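PDB 6WQY: cellulase from Bacteroides salanitronis, which probably hydrolyses internal beta-1,4-glucan linkages of cellulose and related plant polysaccharides through its family 5 (GH5_4) glycoside hydrolase domain. Local coordinates for residues L33-G38 / W357-H362; V29-G34 / P341-D346. All coordinates share one frame; numbering follows the deposited sequence.

Contact 1 of 2, residues L33-G38 / W357-H362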
# COMPACT_ATOMS: atom_id res chain seq x y z
N LEU A 33 5.67 -11.09 -3.63
CA LEU A 33 5.29 -10.10 -4.64
C LEU A 33 3.84 -9.73 -4.42
O LEU A 33 2.97 -10.61 -4.34
CB LEU A 33 5.47 -10.67 -6.05
CG LEU A 33 5.03 -9.77 -7.20
CD1 LEU A 33 5.87 -8.49 -7.26
CD2 LEU A 33 5.10 -10.50 -8.53
N GLY A 34 3.56 -8.43 -4.34
CA GLY A 34 2.22 -7.96 -4.05
C GLY A 34 1.53 -7.29 -5.23
O GLY A 34 2.13 -6.90 -6.22
N TRP A 35 0.22 -7.12 -5.06
CA TRP A 35 -0.67 -6.53 -6.05
C TRP A 35 -1.76 -5.77 -5.32
O TRP A 35 -2.30 -6.27 -4.33
CB TRP A 35 -1.25 -7.63 -6.91
CG TRP A 35 -2.13 -7.24 -8.07
CD1 TRP A 35 -1.73 -7.03 -9.36
CD2 TRP A 35 -3.55 -7.12 -8.07
NE1 TRP A 35 -2.82 -6.78 -10.17
CE2 TRP A 35 -3.96 -6.83 -9.40
CE3 TRP A 35 -4.53 -7.25 -7.08
CZ2 TRP A 35 -5.30 -6.65 -9.75
CZ3 TRP A 35 -5.86 -7.06 -7.43
CH2 TRP A 35 -6.23 -6.78 -8.76
N ASN A 36 -2.09 -4.57 -5.81
CA ASN A 36 -3.16 -3.76 -5.25
C ASN A 36 -4.46 -3.90 -6.04
O ASN A 36 -4.46 -3.75 -7.26
CB ASN A 36 -2.83 -2.26 -5.32
CG ASN A 36 -1.91 -1.78 -4.23
OD1 ASN A 36 -2.36 -1.36 -3.17
ND2 ASN A 36 -0.62 -1.81 -4.51
N LEU A 37 -5.54 -4.13 -5.31
CA LEU A 37 -6.91 -4.10 -5.86
C LEU A 37 -7.36 -2.64 -5.92
O LEU A 37 -8.07 -2.13 -5.05
CB LEU A 37 -7.81 -4.93 -4.96
CG LEU A 37 -9.26 -5.08 -5.42
CD1 LEU A 37 -9.35 -5.89 -6.68
CD2 LEU A 37 -10.09 -5.68 -4.32
N GLY A 38 -6.88 -1.92 -6.94
CA GLY A 38 -7.07 -0.48 -7.01
C GLY A 38 -8.33 -0.06 -7.76
O GLY A 38 -8.89 -0.80 -8.56
N TRP A 357 -2.96 0.93 -15.88
CA TRP A 357 -2.21 0.12 -14.94
C TRP A 357 -2.68 -1.33 -14.92
O TRP A 357 -2.08 -2.16 -14.24
CB TRP A 357 -2.41 0.65 -13.51
CG TRP A 357 -2.09 2.09 -13.28
CD1 TRP A 357 -2.92 3.15 -13.45
CD2 TRP A 357 -0.85 2.63 -12.80
NE1 TRP A 357 -2.27 4.32 -13.12
CE2 TRP A 357 -1.00 4.03 -12.71
CE3 TRP A 357 0.37 2.07 -12.43
CZ2 TRP A 357 0.01 4.87 -12.28
CZ3 TRP A 357 1.38 2.92 -11.98
CH2 TRP A 357 1.19 4.30 -11.92
N ALA A 358 -3.75 -1.66 -15.64
CA ALA A 358 -4.42 -2.94 -15.44
C ALA A 358 -3.59 -4.11 -15.95
O ALA A 358 -3.12 -4.10 -17.10
CB ALA A 358 -5.76 -2.93 -16.17
N LEU A 359 -3.48 -5.14 -15.13
CA LEU A 359 -2.97 -6.44 -15.52
C LEU A 359 -4.07 -7.49 -15.60
O LEU A 359 -3.97 -8.41 -16.42
CB LEU A 359 -1.90 -6.93 -14.54
CG LEU A 359 -0.71 -5.99 -14.34
CD1 LEU A 359 0.25 -6.57 -13.29
CD2 LEU A 359 0.02 -5.70 -15.63
N PHE A 360 -5.11 -7.36 -14.78
CA PHE A 360 -6.23 -8.28 -14.77
C PHE A 360 -7.54 -7.51 -14.83
O PHE A 360 -7.65 -6.41 -14.27
CB PHE A 360 -6.30 -9.09 -13.45
CG PHE A 360 -5.08 -9.91 -13.17
CD1 PHE A 360 -4.00 -9.36 -12.52
CD2 PHE A 360 -5.03 -11.24 -13.54
CE1 PHE A 360 -2.87 -10.12 -12.26
CE2 PHE A 360 -3.91 -12.00 -13.27
CZ PHE A 360 -2.83 -11.44 -12.63
N ASN A 361 -8.55 -8.11 -15.46
CA ASN A 361 -9.92 -7.67 -15.22
C ASN A 361 -10.28 -8.02 -13.78
O ASN A 361 -10.13 -9.17 -13.36
CB ASN A 361 -10.86 -8.34 -16.22
CG ASN A 361 -12.28 -7.86 -16.09
OD1 ASN A 361 -12.94 -8.12 -15.08
ND2 ASN A 361 -12.77 -7.16 -17.09
N HIS A 362 -10.72 -7.02 -12.99
CA HIS A 362 -10.91 -7.21 -11.57
C HIS A 362 -12.11 -8.09 -11.23
O HIS A 362 -12.23 -8.51 -10.08
CB HIS A 362 -11.05 -5.86 -10.86
CG HIS A 362 -9.79 -5.06 -10.78
ND1 HIS A 362 -9.68 -3.99 -9.92
CD2 HIS A 362 -8.60 -5.16 -11.43
CE1 HIS A 362 -8.48 -3.45 -10.04
NE2 HIS A 362 -7.80 -4.14 -10.95
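Trp35 meets Phe360 and His362 in an aromatic cluster. The edge of Phe360 is turned to the five-membered ring of Trp35 in an offset edge-to-face pair, planes at 83°, with Phe360 CD1 3.7 Å from Trp35 NE1. In the second pair the indole supplies the edge: Trp35 CH2 stands 3.7 Å above the plane of the His362 ring, offset toward its rim, planes at 65°. Trp35 CB points toward residues 357-362, and CG is anti to the backbone N (chi1 -176°).

Apolar packing adds Leu359 CD1, at the edge of the indole near its plane and 4.4 Å from Trp35 CD1. Leu37 CD1 packs against the imidazole, 3.8 Å from His362 ND1. Gly38 O lies in the imidazole plane at its edge, 3.1 Å from the carbon His362 CE1, not a hydrogen bond.

The polar ring atoms bond outside the two segments: His362 ND1 to Gln40, His362 NE2 and Trp35 NE1 to Asp346. An alanine at His362 would probably leave the six-membered edge of Trp35 without its facing ring and deprive Gln40 and Asp346 of a partner. Ring packing thus joins the segments directly, while Asp346 links Trp35 and His362 through its two carboxylate oxygens.

Contact 2 of 2, residues V29-G34 / P341-D346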
# COMPACT_ATOMS: atom_id res chain seq x y z
N VAL A 29 10.31 -11.97 2.77
CA VAL A 29 10.11 -13.23 2.05
C VAL A 29 8.66 -13.68 2.16
O VAL A 29 8.06 -14.13 1.18
CB VAL A 29 11.07 -14.31 2.57
CG1 VAL A 29 10.64 -15.72 2.11
CG2 VAL A 29 12.49 -14.02 2.12
N SER A 30 8.08 -13.58 3.36
CA SER A 30 6.72 -14.08 3.55
C SER A 30 5.71 -13.27 2.74
O SER A 30 4.66 -13.80 2.37
CB SER A 30 6.35 -14.10 5.03
OG SER A 30 6.00 -12.81 5.53
N LEU A 31 5.99 -11.98 2.49
CA LEU A 31 5.10 -11.12 1.72
C LEU A 31 5.31 -11.23 0.21
O LEU A 31 4.39 -10.90 -0.55
CB LEU A 31 5.22 -9.67 2.19
CG LEU A 31 4.52 -9.41 3.53
CD1 LEU A 31 5.13 -8.23 4.26
CD2 LEU A 31 3.02 -9.21 3.32
N GLY A 32 6.49 -11.66 -0.23
CA GLY A 32 6.70 -11.97 -1.64
C GLY A 32 6.44 -10.81 -2.58
O GLY A 32 6.96 -9.70 -2.40
N LEU A 33 5.67 -11.09 -3.63
CA LEU A 33 5.29 -10.10 -4.64
C LEU A 33 3.84 -9.73 -4.42
O LEU A 33 2.97 -10.61 -4.34
CB LEU A 33 5.47 -10.67 -6.05
CG LEU A 33 5.03 -9.77 -7.20
CD1 LEU A 33 5.87 -8.49 -7.26
CD2 LEU A 33 5.10 -10.50 -8.53
N GLY A 34 3.56 -8.43 -4.34
CA GLY A 34 2.22 -7.96 -4.05
C GLY A 34 1.53 -7.29 -5.23
O GLY A 34 2.13 -6.90 -6.22
N PRO A 341 9.07 -5.82 0.30
CA PRO A 341 8.16 -6.39 -0.70
C PRO A 341 7.45 -5.29 -1.47
O PRO A 341 6.93 -4.36 -0.86
CB PRO A 341 7.16 -7.20 0.13
CG PRO A 341 7.22 -6.62 1.50
CD PRO A 341 8.60 -6.05 1.68
N PRO A 342 7.41 -5.38 -2.82
CA PRO A 342 6.70 -4.38 -3.61
C PRO A 342 5.29 -4.84 -3.97
O PRO A 342 5.07 -6.01 -4.29
CB PRO A 342 7.57 -4.28 -4.87
CG PRO A 342 8.06 -5.71 -5.06
CD PRO A 342 8.22 -6.29 -3.66
N PHE A 343 4.34 -3.89 -3.96
CA PHE A 343 2.95 -4.13 -4.32
C PHE A 343 2.61 -3.29 -5.55
O PHE A 343 2.56 -2.05 -5.47
CB PHE A 343 2.01 -3.77 -3.17
CG PHE A 343 2.02 -4.76 -2.03
CD1 PHE A 343 3.13 -4.88 -1.19
CD2 PHE A 343 0.92 -5.56 -1.79
CE1 PHE A 343 3.13 -5.80 -0.14
CE2 PHE A 343 0.92 -6.47 -0.74
CZ PHE A 343 2.02 -6.59 0.08
N TYR A 344 2.38 -3.95 -6.67
CA TYR A 344 2.06 -3.28 -7.93
C TYR A 344 0.68 -2.63 -7.86
O TYR A 344 -0.27 -3.23 -7.36
CB TYR A 344 2.13 -4.33 -9.06
CG TYR A 344 1.74 -3.77 -10.41
CD1 TYR A 344 2.68 -3.18 -11.25
CD2 TYR A 344 0.41 -3.77 -10.81
CE1 TYR A 344 2.30 -2.62 -12.45
CE2 TYR A 344 0.02 -3.20 -12.00
CZ TYR A 344 0.98 -2.63 -12.82
OH TYR A 344 0.62 -2.03 -14.01
N TRP A 345 0.57 -1.40 -8.38
CA TRP A 345 -0.70 -0.67 -8.38
C TRP A 345 -1.53 -1.02 -9.61
O TRP A 345 -1.21 -0.61 -10.72
CB TRP A 345 -0.45 0.84 -8.35
CG TRP A 345 -1.74 1.62 -8.38
CD1 TRP A 345 -2.23 2.33 -9.42
CD2 TRP A 345 -2.73 1.67 -7.35
NE1 TRP A 345 -3.47 2.85 -9.10
CE2 TRP A 345 -3.80 2.45 -7.83
CE3 TRP A 345 -2.80 1.16 -6.05
CZ2 TRP A 345 -4.93 2.71 -7.06
CZ3 TRP A 345 -3.93 1.40 -5.30
CH2 TRP A 345 -4.98 2.17 -5.81
N ASP A 346 -2.64 -1.74 -9.40
CA ASP A 346 -3.52 -2.17 -10.50
C ASP A 346 -4.88 -1.49 -10.33
O ASP A 346 -5.76 -1.95 -9.60
CB ASP A 346 -3.64 -3.69 -10.54
CG ASP A 346 -4.33 -4.19 -11.79
OD1 ASP A 346 -5.35 -3.59 -12.18
OD2 ASP A 346 -3.85 -5.19 -12.38
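Gly34 pairs with Phe343 in a parallel beta bridge, their CA atoms 3.9 Å apart, and both backbone polar atoms of the glycine are used. Gly34 N donates to Pro342 O at 2.9 Å, with an N-H...O angle of 153°. Gly34 O accepts from Tyr344 N at 3.0 Å, with an angle of 164° at hydrogen. Phe343 CA adds a CA-H...O contact to the same oxygen, 3.5 Å from Gly34 O.

Gly34 CA lies over one face of the Phe343 ring in a CH-pi contact, 3.8 Å from its centroid, an approach that the absence of a side chain allows. A CB on residue 34 would clash with Phe343 CD2.

Before the bridge the contact is apolar: Leu31 CB packs on Pro341 CG at 3.7 Å, and Leu31 CD2 lies at the edge of the Phe343 ring. Leu33 CD1 reaches Pro342 CG at 4.2 Å, the two side chains crossing at about a right angle. Outside the segments, Leu31 O accepts from Ser74 OG, and Tyr344 OH bonds to Trp357 O.

This parallel pairing of the first strand, 34-37, with the eighth, 342-346, is the closure of a TIM barrel, the (beta/alpha)8 fold of family 5 glycoside hydrolases.

In the fold
Both contacts are buried, their centres about 11 Å apart, and they share Leu33 and Gly34. Contact 2 belongs to the barrel wall, where backbone hydrogen bonds fix strand 342-346 beside the start of strand 34-37. Contact 1 lies further along that first strand and involves the loop between strand 342-346 and helix 371-383; side-chain rings carry it, with no direct hydrogen bonding between its segments. The two are tied together as well: Asn36 N lies 2.7 Å from Tyr344 O, a probable hydrogen bond continuing the strand pairing. Asp346, of segment 341-346, also accepts from Leu359 N, joining the loop of contact 1 to contact 2.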